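Local coordinates for transcription termination factor FttA (Pyrococcus horikoshii, PDB 3AF5), which probably terminates transcription by cleaving nascent RNA at the RNA polymerase exit channel in a zinc-dependent way and then degrading the released RNA 5'-3', at residues Ala204-Thr209 against Pro238-Val243; Ile252-Ala257 against Asp286-Leu291; Leu386-Met391 against Pro611-Thr616. All blocks are in the same frame, centred on the assembly; numbering follows the deposited sequence.

Contact 1 (Ala204-Thr209 against Pro238-Val243); sequences ALLVQT and PEFQYV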
loop_
_atom_site.group_PDB
_atom_site.type_symbol
_atom_site.label_atom_id
_atom_site.label_comp_id
_atom_site.label_asym_id
_atom_site.label_seq_id
_atom_site.Cartn_x
_atom_site.Cartn_y
_atom_site.Cartn_z
ATOM N N ALA A 204 2.511 3.469 -14.035
ATOM C CA ALA A 204 3.173 2.217 -14.423
ATOM C C ALA A 204 4.490 2.587 -15.070
ATOM O O ALA A 204 4.519 3.247 -16.106
ATOM C CB ALA A 204 2.306 1.400 -15.414
ATOM N N LEU A 205 5.582 2.162 -14.454
ATOM C CA LEU A 205 6.907 2.483 -14.958
ATOM C C LEU A 205 7.736 1.209 -15.093
ATOM O O LEU A 205 7.878 0.424 -14.140
ATOM C CB LEU A 205 7.563 3.491 -14.009
ATOM C CG LEU A 205 8.988 3.983 -14.241
ATOM C CD1 LEU A 205 9.220 5.241 -13.438
ATOM C CD2 LEU A 205 9.977 2.905 -13.821
ATOM N N LEU A 206 8.274 1.012 -16.294
ATOM C CA LEU A 206 9.069 -0.163 -16.593
ATOM C C LEU A 206 10.572 0.117 -16.504
ATOM O O LEU A 206 11.113 0.910 -17.275
ATOM C CB LEU A 206 8.707 -0.671 -17.988
ATOM C CG LEU A 206 9.279 -2.023 -18.410
ATOM C CD1 LEU A 206 8.875 -3.093 -17.402
ATOM C CD2 LEU A 206 8.772 -2.373 -19.809
ATOM N N VAL A 207 11.235 -0.525 -15.547
ATOM C CA VAL A 207 12.666 -0.365 -15.371
ATOM C C VAL A 207 13.328 -1.480 -16.165
ATOM O O VAL A 207 12.968 -2.644 -16.018
ATOM C CB VAL A 207 13.060 -0.478 -13.889
ATOM C CG1 VAL A 207 14.564 -0.300 -13.725
ATOM C CG2 VAL A 207 12.317 0.572 -13.089
ATOM N N GLN A 208 14.291 -1.124 -17.011
ATOM C CA GLN A 208 14.963 -2.109 -17.845
ATOM C C GLN A 208 16.479 -2.031 -17.748
ATOM O O GLN A 208 17.055 -0.936 -17.665
ATOM C CB GLN A 208 14.624 -1.898 -19.330
ATOM C CG GLN A 208 13.174 -1.610 -19.725
ATOM C CD GLN A 208 13.088 -1.069 -21.160
ATOM O OE1 GLN A 208 13.730 -1.588 -22.076
ATOM N NE2 GLN A 208 12.304 -0.020 -21.352
ATOM N N THR A 209 17.115 -3.201 -17.776
ATOM C CA THR A 209 18.574 -3.314 -17.795
ATOM C C THR A 209 18.769 -4.431 -18.810
ATOM O O THR A 209 17.793 -5.045 -19.249
ATOM C CB THR A 209 19.203 -3.772 -16.461
ATOM O OG1 THR A 209 18.962 -5.173 -16.281
ATOM C CG2 THR A 209 18.649 -2.980 -15.292
ATOM N N PRO A 238 5.492 -2.018 -27.358
ATOM C CA PRO A 238 6.247 -3.172 -27.864
ATOM C C PRO A 238 7.130 -3.836 -26.810
ATOM O O PRO A 238 7.073 -5.049 -26.619
ATOM C CB PRO A 238 7.066 -2.578 -29.007
ATOM C CG PRO A 238 6.233 -1.433 -29.464
ATOM C CD PRO A 238 5.736 -0.824 -28.183
ATOM N N GLU A 239 7.945 -3.031 -26.130
ATOM C CA GLU A 239 8.847 -3.549 -25.105
ATOM C C GLU A 239 8.086 -4.252 -23.987
ATOM O O GLU A 239 8.562 -5.245 -23.442
ATOM C CB GLU A 239 9.704 -2.427 -24.501
ATOM C CG GLU A 239 8.908 -1.258 -23.918
ATOM C CD GLU A 239 8.743 -0.111 -24.904
ATOM O OE1 GLU A 239 9.396 0.945 -24.709
ATOM O OE2 GLU A 239 7.971 -0.275 -25.877
ATOM N N PHE A 240 6.905 -3.744 -23.651
ATOM C CA PHE A 240 6.123 -4.337 -22.585
ATOM C C PHE A 240 5.486 -5.650 -23.039
ATOM O O PHE A 240 5.454 -6.612 -22.271
ATOM C CB PHE A 240 5.077 -3.336 -22.075
ATOM C CG PHE A 240 4.424 -3.745 -20.781
ATOM C CD1 PHE A 240 5.171 -4.333 -19.766
ATOM C CD2 PHE A 240 3.063 -3.532 -20.573
ATOM C CE1 PHE A 240 4.573 -4.705 -18.566
ATOM C CE2 PHE A 240 2.456 -3.901 -19.375
ATOM C CZ PHE A 240 3.213 -4.488 -18.371
ATOM N N GLN A 241 4.988 -5.701 -24.274
ATOM C CA GLN A 241 4.412 -6.943 -24.819
ATOM C C GLN A 241 5.519 -8.008 -24.848
ATOM O O GLN A 241 5.276 -9.195 -24.637
ATOM C CB GLN A 241 3.903 -6.747 -26.258
ATOM C CG GLN A 241 2.456 -6.282 -26.399
ATOM C CD GLN A 241 1.441 -7.304 -25.874
ATOM O OE1 GLN A 241 1.393 -8.461 -26.334
ATOM N NE2 GLN A 241 0.621 -6.879 -24.909
ATOM N N TYR A 242 6.744 -7.573 -25.116
ATOM C CA TYR A 242 7.862 -8.495 -25.176
ATOM C C TYR A 242 8.182 -9.044 -23.798
ATOM O O TYR A 242 8.427 -10.242 -23.651
ATOM C CB TYR A 242 9.096 -7.799 -25.760
ATOM C CG TYR A 242 10.316 -8.686 -25.844
ATOM C CD1 TYR A 242 11.320 -8.629 -24.870
ATOM C CD2 TYR A 242 10.470 -9.588 -26.898
ATOM C CE1 TYR A 242 12.449 -9.450 -24.946
ATOM C CE2 TYR A 242 11.597 -10.416 -26.986
ATOM C CZ TYR A 242 12.581 -10.344 -26.009
ATOM O OH TYR A 242 13.689 -11.166 -26.102
ATOM N N VAL A 243 8.182 -8.170 -22.794
ATOM C CA VAL A 243 8.487 -8.585 -21.434
ATOM C C VAL A 243 7.452 -9.583 -20.905
ATOM O O VAL A 243 7.802 -10.585 -20.271
ATOM C CB VAL A 243 8.581 -7.354 -20.498
ATOM C CG1 VAL A 243 8.684 -7.796 -19.041
ATOM C CG2 VAL A 243 9.802 -6.528 -20.880
#

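Contact 2 (Ile252-Ala257 against Asp286-Leu291); sequences IIITHA and DLMVLL. With ZN (zinc ion), chain L.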
loop_
_atom_site.group_PDB
_atom_site.type_symbol
_atom_site.label_atom_id
_atom_site.label_comp_id
_atom_site.label_asym_id
_atom_site.label_seq_id
_atom_site.Cartn_x
_atom_site.Cartn_y
_atom_site.Cartn_z
ATOM N N ILE A 252 7.282 -6.820 -9.668
ATOM C CA ILE A 252 6.384 -5.688 -9.663
ATOM C C ILE A 252 6.517 -5.131 -8.241
ATOM O O ILE A 252 6.528 -5.895 -7.271
ATOM C CB ILE A 252 4.933 -6.122 -9.948
ATOM C CG1 ILE A 252 4.850 -6.693 -11.369
ATOM C CG2 ILE A 252 4.005 -4.939 -9.785
ATOM C CD1 ILE A 252 3.445 -7.110 -11.818
ATOM N N ILE A 253 6.668 -3.813 -8.127
ATOM C CA ILE A 253 6.799 -3.168 -6.831
ATOM C C ILE A 253 5.683 -2.146 -6.702
ATOM O O ILE A 253 5.493 -1.304 -7.584
ATOM C CB ILE A 253 8.161 -2.483 -6.703
ATOM C CG1 ILE A 253 9.265 -3.512 -6.959
ATOM C CG2 ILE A 253 8.325 -1.876 -5.293
ATOM C CD1 ILE A 253 10.571 -2.909 -7.404
ATOM N N ILE A 254 4.929 -2.227 -5.613
ATOM C CA ILE A 254 3.820 -1.306 -5.418
ATOM C C ILE A 254 4.138 -0.266 -4.350
ATOM O O ILE A 254 4.340 -0.612 -3.190
ATOM C CB ILE A 254 2.539 -2.075 -5.017
ATOM C CG1 ILE A 254 2.288 -3.221 -6.001
ATOM C CG2 ILE A 254 1.354 -1.123 -4.983
ATOM C CD1 ILE A 254 2.189 -2.784 -7.483
ATOM N N THR A 255 4.168 1.007 -4.738
ATOM C CA THR A 255 4.474 2.080 -3.793
ATOM C C THR A 255 3.438 2.203 -2.681
ATOM O O THR A 255 3.800 2.403 -1.521
ATOM C CB THR A 255 4.584 3.437 -4.501
ATOM O OG1 THR A 255 3.313 3.778 -5.064
ATOM C CG2 THR A 255 5.641 3.382 -5.580
ATOM N N HIS A 256 2.158 2.123 -3.038
ATOM C CA HIS A 256 1.082 2.186 -2.054
ATOM C C HIS A 256 -0.250 1.625 -2.562
ATOM O O HIS A 256 -0.441 1.391 -3.759
ATOM C CB HIS A 256 0.894 3.606 -1.507
ATOM C CG HIS A 256 0.431 4.607 -2.517
ATOM N ND1 HIS A 256 1.218 5.025 -3.569
ATOM C CD2 HIS A 256 -0.700 5.355 -2.570
ATOM C CE1 HIS A 256 0.598 5.998 -4.218
ATOM N NE2 HIS A 256 -0.567 6.218 -3.632
ATOM N N ALA A 257 -1.174 1.425 -1.636
ATOM C CA ALA A 257 -2.459 0.816 -1.929
ATOM C C ALA A 257 -3.469 1.468 -2.866
ATOM O O ALA A 257 -4.390 0.788 -3.304
ATOM C CB ALA A 257 -3.140 0.482 -0.626
ATOM N N ASP A 286 -2.465 -5.575 2.301
ATOM C CA ASP A 286 -3.827 -5.671 2.823
ATOM C C ASP A 286 -4.760 -4.567 2.315
ATOM O O ASP A 286 -5.895 -4.838 1.938
ATOM C CB ASP A 286 -3.811 -5.661 4.358
ATOM C CG ASP A 286 -2.889 -6.719 4.948
ATOM O OD1 ASP A 286 -2.688 -6.695 6.172
ATOM O OD2 ASP A 286 -2.355 -7.575 4.210
ATOM N N LEU A 287 -4.291 -3.324 2.309
ATOM C CA LEU A 287 -5.122 -2.219 1.834
ATOM C C LEU A 287 -5.449 -2.361 0.344
ATOM O O LEU A 287 -6.553 -2.028 -0.106
ATOM C CB LEU A 287 -4.416 -0.885 2.086
ATOM C CG LEU A 287 -4.363 -0.440 3.549
ATOM C CD1 LEU A 287 -3.490 0.814 3.663
ATOM C CD2 LEU A 287 -5.782 -0.172 4.060
ATOM N N MET A 288 -4.464 -2.853 -0.399
ATOM C CA MET A 288 -4.553 -3.080 -1.844
ATOM C C MET A 288 -5.662 -4.094 -2.134
ATOM O O MET A 288 -6.544 -3.856 -2.963
ATOM C CB MET A 288 -3.191 -3.596 -2.330
ATOM C CG MET A 288 -3.124 -4.139 -3.724
ATOM S SD MET A 288 -1.393 -4.529 -4.098
ATOM C CE MET A 288 -1.212 -6.140 -3.397
ATOM N N VAL A 289 -5.599 -5.214 -1.426
ATOM C CA VAL A 289 -6.577 -6.282 -1.531
ATOM C C VAL A 289 -7.974 -5.732 -1.250
ATOM O O VAL A 289 -8.937 -6.063 -1.946
ATOM C CB VAL A 289 -6.250 -7.408 -0.526
ATOM C CG1 VAL A 289 -7.482 -8.230 -0.235
ATOM C CG2 VAL A 289 -5.167 -8.292 -1.097
ATOM N N LEU A 290 -8.080 -4.889 -0.229
ATOM C CA LEU A 290 -9.353 -4.286 0.133
ATOM C C LEU A 290 -9.867 -3.306 -0.931
ATOM O O LEU A 290 -11.042 -3.341 -1.293
ATOM C CB LEU A 290 -9.231 -3.555 1.474
ATOM C CG LEU A 290 -10.463 -2.721 1.845
ATOM C CD1 LEU A 290 -11.614 -3.670 2.171
ATOM C CD2 LEU A 290 -10.166 -1.805 3.016
ATOM N N LEU A 291 -9.010 -2.420 -1.430
ATOM C CA LEU A 291 -9.473 -1.464 -2.436
ATOM C C LEU A 291 -9.824 -2.139 -3.764
ATOM O O LEU A 291 -10.699 -1.664 -4.496
ATOM C CB LEU A 291 -8.434 -0.367 -2.673
ATOM C CG LEU A 291 -8.285 0.673 -1.560
ATOM C CD1 LEU A 291 -7.356 1.781 -2.052
ATOM C CD2 LEU A 291 -9.645 1.250 -1.180
HETATM ZN ZN ZN L . -2.130 7.832 -3.497
#

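Contact 3 (Leu386-Met391 against Pro611-Thr616); sequences LETLVM and PERIIT. With ZN (zinc ion), chain M.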
loop_
_atom_site.group_PDB
_atom_site.type_symbol
_atom_site.label_atom_id
_atom_site.label_comp_id
_atom_site.label_asym_id
_atom_site.label_seq_id
_atom_site.Cartn_x
_atom_site.Cartn_y
_atom_site.Cartn_z
ATOM N N LEU A 386 22.409 7.745 -4.790
ATOM C CA LEU A 386 21.280 8.108 -5.628
ATOM C C LEU A 386 21.596 8.984 -6.832
ATOM O O LEU A 386 22.012 10.120 -6.680
ATOM C CB LEU A 386 20.236 8.823 -4.766
ATOM C CG LEU A 386 19.010 9.391 -5.488
ATOM C CD1 LEU A 386 18.233 8.234 -6.080
ATOM C CD2 LEU A 386 18.139 10.206 -4.533
ATOM N N GLU A 387 21.365 8.465 -8.030
ATOM C CA GLU A 387 21.605 9.248 -9.236
ATOM C C GLU A 387 20.308 9.870 -9.777
ATOM O O GLU A 387 20.252 11.079 -10.004
ATOM C CB GLU A 387 22.270 8.386 -10.325
ATOM C CG GLU A 387 22.309 9.052 -11.700
ATOM C CD GLU A 387 23.049 8.223 -12.765
ATOM O OE1 GLU A 387 24.270 8.434 -12.960
ATOM O OE2 GLU A 387 22.412 7.355 -13.409
ATOM N N THR A 388 19.266 9.058 -9.945
ATOM C CA THR A 388 18.001 9.541 -10.509
ATOM C C THR A 388 16.778 9.526 -9.590
ATOM O O THR A 388 16.422 8.494 -9.021
ATOM C CB THR A 388 17.635 8.727 -11.769
ATOM O OG1 THR A 388 18.706 8.816 -12.724
ATOM C CG2 THR A 388 16.334 9.247 -12.390
ATOM N N LEU A 389 16.118 10.671 -9.475
ATOM C CA LEU A 389 14.925 10.777 -8.647
ATOM C C LEU A 389 13.662 10.980 -9.484
ATOM O O LEU A 389 13.550 11.968 -10.211
ATOM C CB LEU A 389 15.048 11.947 -7.675
ATOM C CG LEU A 389 13.830 12.152 -6.766
ATOM C CD1 LEU A 389 13.721 10.978 -5.787
ATOM C CD2 LEU A 389 13.967 13.474 -6.003
ATOM N N VAL A 390 12.729 10.034 -9.392
ATOM C CA VAL A 390 11.449 10.130 -10.100
ATOM C C VAL A 390 10.457 10.564 -9.025
ATOM O O VAL A 390 10.255 9.838 -8.051
ATOM C CB VAL A 390 10.990 8.762 -10.672
ATOM C CG1 VAL A 390 9.657 8.930 -11.395
ATOM C CG2 VAL A 390 12.042 8.202 -11.636
ATOM N N MET A 391 9.849 11.737 -9.185
ATOM C CA MET A 391 8.914 12.234 -8.181
ATOM C C MET A 391 7.568 12.692 -8.756
ATOM O O MET A 391 7.469 13.011 -9.938
ATOM C CB MET A 391 9.563 13.387 -7.409
ATOM C CG MET A 391 9.656 14.684 -8.195
ATOM S SD MET A 391 10.651 15.947 -7.359
ATOM C CE MET A 391 9.555 16.396 -6.001
ATOM N N PRO A 611 20.468 14.275 -6.128
ATOM C CA PRO A 611 20.365 13.546 -7.396
ATOM C C PRO A 611 20.945 14.312 -8.588
ATOM O O PRO A 611 20.842 15.531 -8.666
ATOM C CB PRO A 611 18.863 13.306 -7.531
ATOM C CG PRO A 611 18.267 14.489 -6.816
ATOM C CD PRO A 611 19.135 14.606 -5.594
ATOM N N GLU A 612 21.559 13.582 -9.512
ATOM C CA GLU A 612 22.143 14.181 -10.704
ATOM C C GLU A 612 21.059 14.452 -11.732
ATOM O O GLU A 612 21.253 15.215 -12.677
ATOM C CB GLU A 612 23.200 13.248 -11.310
ATOM C CG GLU A 612 24.514 13.217 -10.528
ATOM C CD GLU A 612 25.481 12.132 -11.001
ATOM O OE1 GLU A 612 26.659 12.157 -10.560
ATOM O OE2 GLU A 612 25.067 11.254 -11.801
ATOM N N ARG A 613 19.907 13.831 -11.527
ATOM C CA ARG A 613 18.790 13.981 -12.441
ATOM C C ARG A 613 17.448 13.790 -11.730
ATOM O O ARG A 613 17.322 12.948 -10.847
ATOM C CB ARG A 613 18.965 12.960 -13.569
ATOM C CG ARG A 613 17.748 12.681 -14.386
ATOM C CD ARG A 613 18.116 11.887 -15.628
ATOM N NE ARG A 613 18.985 10.746 -15.345
ATOM C CZ ARG A 613 20.258 10.668 -15.728
ATOM N NH1 ARG A 613 20.804 11.669 -16.407
ATOM N NH2 ARG A 613 20.982 9.591 -15.441
ATOM N N ILE A 614 16.452 14.590 -12.099
ATOM C CA ILE A 614 15.117 14.466 -11.511
ATOM C C ILE A 614 14.049 14.380 -12.608
ATOM O O ILE A 614 14.016 15.205 -13.529
ATOM C CB ILE A 614 14.786 15.659 -10.587
ATOM C CG1 ILE A 614 15.625 15.578 -9.309
ATOM C CG2 ILE A 614 13.305 15.657 -10.238
ATOM C CD1 ILE A 614 15.528 16.828 -8.414
ATOM N N ILE A 615 13.179 13.380 -12.504
ATOM C CA ILE A 615 12.107 13.189 -13.478
ATOM C C ILE A 615 10.738 13.396 -12.833
ATOM O O ILE A 615 10.356 12.658 -11.931
ATOM C CB ILE A 615 12.196 11.784 -14.085
ATOM C CG1 ILE A 615 13.549 11.641 -14.774
ATOM C CG2 ILE A 615 11.084 11.557 -15.081
ATOM C CD1 ILE A 615 13.826 10.261 -15.262
ATOM N N THR A 616 10.010 14.410 -13.289
ATOM C CA THR A 616 8.695 14.709 -12.731
ATOM C C THR A 616 7.565 13.957 -13.429
ATOM O O THR A 616 7.457 13.959 -14.662
ATOM C CB THR A 616 8.377 16.205 -12.817
ATOM O OG1 THR A 616 8.341 16.596 -14.192
ATOM C CG2 THR A 616 9.424 17.022 -12.070
HETATM ZN ZN ZN M . 25.889 9.632 -13.151
#

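Contact 1 (Ala204-Thr209 against Pro238-Val243)
L206 and F240 mark the point where strand 204-209 and helix 238-245 come nearest, their CA atoms 7.9 Å apart, with the axes of the two short segments passing at 10.6 Å and an angle of 73°. At that spacing no backbone atoms pair across the gap, and side chains alone must fill it. L206 does most of this work. Its CB is directed at the helix, and with CG anti to the backbone N (chi1 -171°) the branch reaches outward, so that one methyl, CD2, meets three helical residues. L206 CD2 lies 4.1 Å from F240 CD1, approaching the ring obliquely. L206 CD2 is also 4.3 Å from E239 CG and 4.4 Å from V243 CG2; it therefore sits over one turn of helix, with E239 and V243 spaced four residues apart and joined by the backbone bond from V243 N to E239 O. The second contribution comes from Q208, two residues along on the same face of the strand. Q208 NE2 stands 4.4 Å from E239 CG, a van der Waals neighbour rather than a polar partner, while its OE1 receives a weak hydrogen bond from R190. F240 and V243 also pack on strand 213-216, against L215 and F213 respectively. On the other face of the strand, V207 packs on L353 of the second sheet of the metallo-beta-lactamase sandwich. With no hydrogen bond or salt bridge across it, the contact is held by dispersion and burial, which implies that the helix is seated on the outer face of the sheet by shape and hydrophobicity rather than by directional bonds.

Contact 2 (Ile252-Ala257 against Asp286-Leu291)
A257 and M288 bring the loop after strand 251-253 against helix 282-301, with CA atoms 4.4 Å apart. The close-packed part is centred on the single methyl of A257. A257 CB points at the helix and lies against L287 CB; A257 CB is 3.6 Å from M288 N, so a small side chain lets the two backbones approach. Beside it, L291, one turn beyond L287, lays a methyl over the peptide group: L291 CD1 comes to 3.4 Å from A257 O. The looser part lies back toward the strand. There I254 meets M288 through the sulfur, far along its side chain, I254 CG1 standing 4.3 Å from M288 SD, and C262 and L265 of the following helices pack against both residues. Both parts are buried, so the looser one is loose in packing and not through exposure to solvent. H256, between I254 and A257, serves the metal instead of the helix. Its CG sits between the backbone N and the carbonyl carbon (chi1 65°), which turns the imidazole to the zinc ion; H256 NE2 binds it at 2.2 Å. At the other side of the ring H256 ND1 donates to T255 OG1 over 2.9 Å, with the hydroxyl oxygen 17° out of the ring plane, a second-shell bond that, with the zinc on NE2, probably fixes the ring's rotation. H258, H344 and D367 complete this zinc site, and L291 also packs near H258. The succession H256, H258, D260, H261 is the HxHxDH signature of the metallo-beta-lactamase superfamily, in which the residue between the first two histidines here rests on a helix while its neighbours bind metal.

Contact 3 (Leu386-Met391 against Pro611-Thr616)
The carbonyl oxygen of E387 is gripped by two successive N-H groups of the facing chain: R613 N donates to E387 O over 3.2 Å, and E612 N adds a weak bond to the same atom. From there the strands run parallel. R613 O receives L389 N, L389 O receives I615 N at 2.7 Å (N-H...O angle 166°), and I615 O receives M391 N. At the start of the paired strands the side chain of E387 works in two directions. Its CG is anti to the backbone N (chi1 169°), which takes the carboxylate out beside R613. E387 OE2 forms a salt bridge with R613 NH2 at 3.3 Å, at the edge of the guanidinium, although the two planes are turned 68° from each other; OE2 also accepts a weak hydrogen bond from H360 ND1. R613 bends at its third torsion, which lets R613 NE bond T388 OG1 at 3.3 Å; two neighbours thus hold the guanidinium. The other oxygen, E387 OE1, binds a zinc ion at 2.0 Å, and E612 OE2 binds the same ion at 2.3 Å. The metal probably offsets the repulsion between the paired carboxylates; it is separate from the two zincs of the nuclease centre. P611 CB touches L389 CB, and M391 SD meets I614 CG2 at 3.9 Å, on the face that helices 597-606 and 621-635 cover. T388 CG2 and I615 CD1 meet on the opposite face. Strand 613-617 leads to H618, a ligand of the second zinc, and the arrangement is that of beta-CASP nucleases: neighbouring parallel strands from the N- and C-terminal parts of one metallo-beta-lactamase domain, with the beta-CASP domain inserted between them in sequence.

How the contacts relate
Read from the N terminus, the three contacts follow in series, and none nests in or crosses another. Contact 1 closes a loop of 28 residues that includes strand 213-216 and seats helix 238-245 on the first sheet. Strand 251-253 comes next in that sheet, and contact 2 closes a second 28-residue loop, carrying strand 278-280, against helix 282-301. Contact 3 spans 219 residues, among them the whole beta-CASP region, and returns the chain to the second sheet. Contacts 1 and 3 touch, L205 CD1 lying 4.2 Å from V390 CG1, so the two sheets of the sandwich meet there; contact 2 stands apart, on the metal-binding side.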